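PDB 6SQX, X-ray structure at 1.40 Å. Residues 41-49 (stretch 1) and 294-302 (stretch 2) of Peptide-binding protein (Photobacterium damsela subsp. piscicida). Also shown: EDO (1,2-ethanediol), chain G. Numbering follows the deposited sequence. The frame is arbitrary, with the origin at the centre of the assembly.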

# COMPACT_ATOMS: atom_id res chain seq x y z
N LYS A 41 -5.75 -3.96 30.53
CA LYS A 41 -7.01 -3.24 30.64
C LYS A 41 -7.52 -2.72 29.30
O LYS A 41 -8.72 -2.47 29.17
CB LYS A 41 -6.88 -2.09 31.64
CG LYS A 41 -6.00 -0.95 31.19
CD LYS A 41 -5.99 0.17 32.22
CE LYS A 41 -5.22 1.39 31.72
NZ LYS A 41 -5.86 2.00 30.51
N ASP A 42 -6.64 -2.56 28.30
CA ASP A 42 -7.09 -2.12 26.99
C ASP A 42 -7.53 -3.27 26.10
O ASP A 42 -8.14 -3.01 25.05
CB ASP A 42 -5.98 -1.34 26.28
CG ASP A 42 -5.75 0.03 26.87
OD1 ASP A 42 -6.66 0.56 27.53
OD2 ASP A 42 -4.64 0.58 26.67
N LEU A 43 -7.21 -4.51 26.47
CA LEU A 43 -7.50 -5.65 25.60
C LEU A 43 -8.91 -5.59 25.03
O LEU A 43 -9.12 -5.72 23.82
CB LEU A 43 -7.33 -6.95 26.38
CG LEU A 43 -6.03 -7.71 26.28
CD1 LEU A 43 -6.28 -9.06 26.88
CD2 LEU A 43 -5.55 -7.81 24.83
N ASP A 44 -9.89 -5.36 25.91
CA ASP A 44 -11.29 -5.41 25.56
C ASP A 44 -11.84 -4.10 25.01
O ASP A 44 -13.04 -4.00 24.79
CB ASP A 44 -12.11 -5.82 26.78
CG ASP A 44 -11.73 -7.19 27.30
OD1 ASP A 44 -11.79 -8.16 26.50
OD2 ASP A 44 -11.36 -7.29 28.49
N LYS A 45 -11.00 -3.09 24.79
CA LYS A 45 -11.48 -1.79 24.35
C LYS A 45 -11.35 -1.62 22.84
O LYS A 45 -10.59 -2.32 22.16
CB LYS A 45 -10.72 -0.65 25.04
CG LYS A 45 -10.91 -0.57 26.57
CD LYS A 45 -10.05 0.55 27.11
CE LYS A 45 -9.99 0.57 28.63
NZ LYS A 45 -8.86 1.43 29.08
N ASN A 46 -12.10 -0.65 22.32
CA ASN A 46 -11.92 -0.18 20.96
C ASN A 46 -10.98 1.01 20.94
O ASN A 46 -10.96 1.83 21.86
CB ASN A 46 -13.26 0.21 20.33
CG ASN A 46 -14.16 -0.98 20.08
OD1 ASN A 46 -13.68 -2.08 19.84
ND2 ASN A 46 -15.47 -0.77 20.18
N ILE A 47 -10.20 1.11 19.86
CA ILE A 47 -9.18 2.15 19.77
C ILE A 47 -9.81 3.52 19.55
O ILE A 47 -9.32 4.54 20.04
CB ILE A 47 -8.14 1.81 18.68
CG1 ILE A 47 -7.58 0.41 18.94
CG2 ILE A 47 -7.04 2.84 18.61
CD1 ILE A 47 -6.48 -0.01 18.00
N ILE A 48 -10.90 3.58 18.78
CA ILE A 48 -11.64 4.83 18.63
C ILE A 48 -13.11 4.53 18.84
O ILE A 48 -13.56 3.39 18.70
CB ILE A 48 -11.39 5.57 17.29
CG1 ILE A 48 -11.88 4.74 16.10
CG2 ILE A 48 -9.90 5.96 17.13
CD1 ILE A 48 -10.86 3.74 15.60
N ASP A 49 -13.86 5.57 19.18
CA ASP A 49 -15.24 5.41 19.60
C ASP A 49 -16.19 5.27 18.40
O ASP A 49 -15.79 5.36 17.23
CB ASP A 49 -15.65 6.52 20.56
CG ASP A 49 -15.60 7.92 19.94
OD1 ASP A 49 -15.64 8.06 18.70
OD2 ASP A 49 -15.53 8.90 20.71
N MET A 294 -14.30 -4.64 9.95
CA MET A 294 -13.96 -5.33 11.18
C MET A 294 -14.01 -4.33 12.35
O MET A 294 -13.65 -3.16 12.20
CB MET A 294 -12.56 -5.89 11.04
CG MET A 294 -12.01 -6.59 12.25
SD MET A 294 -10.39 -7.38 11.95
CE MET A 294 -10.82 -8.67 10.80
N THR A 295 -14.44 -4.80 13.51
CA THR A 295 -14.53 -3.91 14.66
C THR A 295 -13.14 -3.42 15.06
O THR A 295 -12.20 -4.22 15.13
CB THR A 295 -15.15 -4.69 15.81
OG1 THR A 295 -16.48 -5.10 15.44
CG2 THR A 295 -15.23 -3.84 17.05
N PRO A 296 -12.97 -2.09 15.33
CA PRO A 296 -11.64 -1.52 15.58
C PRO A 296 -11.18 -1.67 17.03
O PRO A 296 -10.85 -0.70 17.72
CB PRO A 296 -11.82 -0.05 15.17
CG PRO A 296 -13.24 0.24 15.64
CD PRO A 296 -14.01 -1.05 15.26
N SER A 297 -11.19 -2.92 17.52
CA SER A 297 -10.75 -3.21 18.86
C SER A 297 -9.22 -3.34 18.89
O SER A 297 -8.58 -3.67 17.88
CB SER A 297 -11.38 -4.53 19.32
OG SER A 297 -10.98 -5.61 18.49
N TYR A 298 -8.64 -3.10 20.07
CA TYR A 298 -7.21 -3.42 20.22
C TYR A 298 -6.93 -4.87 19.84
O TYR A 298 -5.94 -5.16 19.16
CB TYR A 298 -6.69 -3.13 21.63
CG TYR A 298 -6.50 -1.64 21.90
CD1 TYR A 298 -5.37 -0.97 21.44
CD2 TYR A 298 -7.46 -0.91 22.60
CE1 TYR A 298 -5.22 0.42 21.67
CE2 TYR A 298 -7.32 0.45 22.84
CZ TYR A 298 -6.20 1.11 22.37
OH TYR A 298 -6.06 2.47 22.61
N LYS A 299 -7.79 -5.81 20.28
CA LYS A 299 -7.57 -7.22 19.94
C LYS A 299 -7.51 -7.44 18.43
O LYS A 299 -6.62 -8.13 17.92
CB LYS A 299 -8.66 -8.12 20.54
CG LYS A 299 -8.46 -8.52 21.96
CD LYS A 299 -9.67 -9.31 22.43
CE LYS A 299 -9.35 -10.05 23.75
NZ LYS A 299 -10.55 -10.57 24.45
N ASN A 300 -8.49 -6.88 17.69
CA ASN A 300 -8.51 -7.10 16.24
C ASN A 300 -7.32 -6.44 15.54
O ASN A 300 -6.76 -7.02 14.59
CB ASN A 300 -9.82 -6.63 15.63
CG ASN A 300 -10.97 -7.60 15.91
OD1 ASN A 300 -10.72 -8.78 16.21
ND2 ASN A 300 -12.23 -7.13 15.77
N PHE A 301 -6.94 -5.23 15.97
CA PHE A 301 -5.75 -4.62 15.37
C PHE A 301 -4.53 -5.51 15.60
O PHE A 301 -3.71 -5.70 14.69
CB PHE A 301 -5.51 -3.22 15.96
CG PHE A 301 -6.05 -2.11 15.09
CD1 PHE A 301 -7.40 -1.80 15.10
CD2 PHE A 301 -5.20 -1.38 14.26
CE1 PHE A 301 -7.91 -0.79 14.30
CE2 PHE A 301 -5.71 -0.35 13.45
CZ PHE A 301 -7.06 -0.08 13.48
N ALA A 302 -4.40 -6.06 16.82
CA ALA A 302 -3.27 -6.93 17.16
C ALA A 302 -3.26 -8.19 16.29
O ALA A 302 -2.21 -8.59 15.78
CB ALA A 302 -3.29 -7.28 18.65
C1 EDO G . -2.33 1.39 23.79
O1 EDO G . -1.08 1.86 24.29
C2 EDO G . -2.50 -0.09 24.11
O2 EDO G . -2.53 -0.33 25.53
O HOH W 1 -8.24 4.07 22.94

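Two segments separated by some 250 residues in sequence meet along a single beta bridge, in which Asn-46 lies beside Ser-297 with their CA atoms 3.9 Å apart. Two backbone hydrogen bonds make the bridge: Ile-47 N donates to Pro-296 O (2.9 Å), and Tyr-298 N donates to Lys-45 O (3.0 Å), both nearly straight. The same carbonyls also receive longer CA-H...O contacts, Ser-297 CA to Lys-45 O at 3.4 Å and Asn-46 CA to Pro-296 O at 3.5 Å. Proline, lacking an amide hydrogen, takes part here through its carbonyl.

Local hydrogen bonds order each backbone. A type I turn from Asp-42 to Lys-45 precedes the bridge in the first stretch. In the second, Ser-297 is the N-cap of a helix: its short side chain lets OG accept from Asn-300 N at 2.9 Å, satisfying an amide that has no helical carbonyl partner. Asn-300 ND2 in turn holds Thr-295 O at 3.0 Å.

Aromatic and aliphatic groups supply most of the packing. The Tyr-298 ring is sandwiched, with Asp-42 CB over one face and Ile-47 CG1 over the opposite one, the latter 3.5 Å from the Tyr-298 ring centroid and almost on the ring normal. Ile-47 is long enough to reach a second ring as well, its CD1 lying over a face of Phe-301, 3.5 Å from Phe-301 CD1. Nearby, Ile-48 CD1 rests 3.9 Å from Pro-296 CB.

Charge contributes more loosely. Lys-299 NZ reaches Asp-44 OD1 at 3.4 Å, a salt bridge whose hydrogen bond is weak, whereas within the turn Lys-45 NZ grips Asp-42 OD1 at 2.8 Å. Finally, a water joins the stretches, donating to Ile-47 O (3.1 Å from the water O) and hydrogen-bonding Tyr-298 OH (2.7 Å from the same O), so the phenol's polar end is satisfied while its ring stays packed.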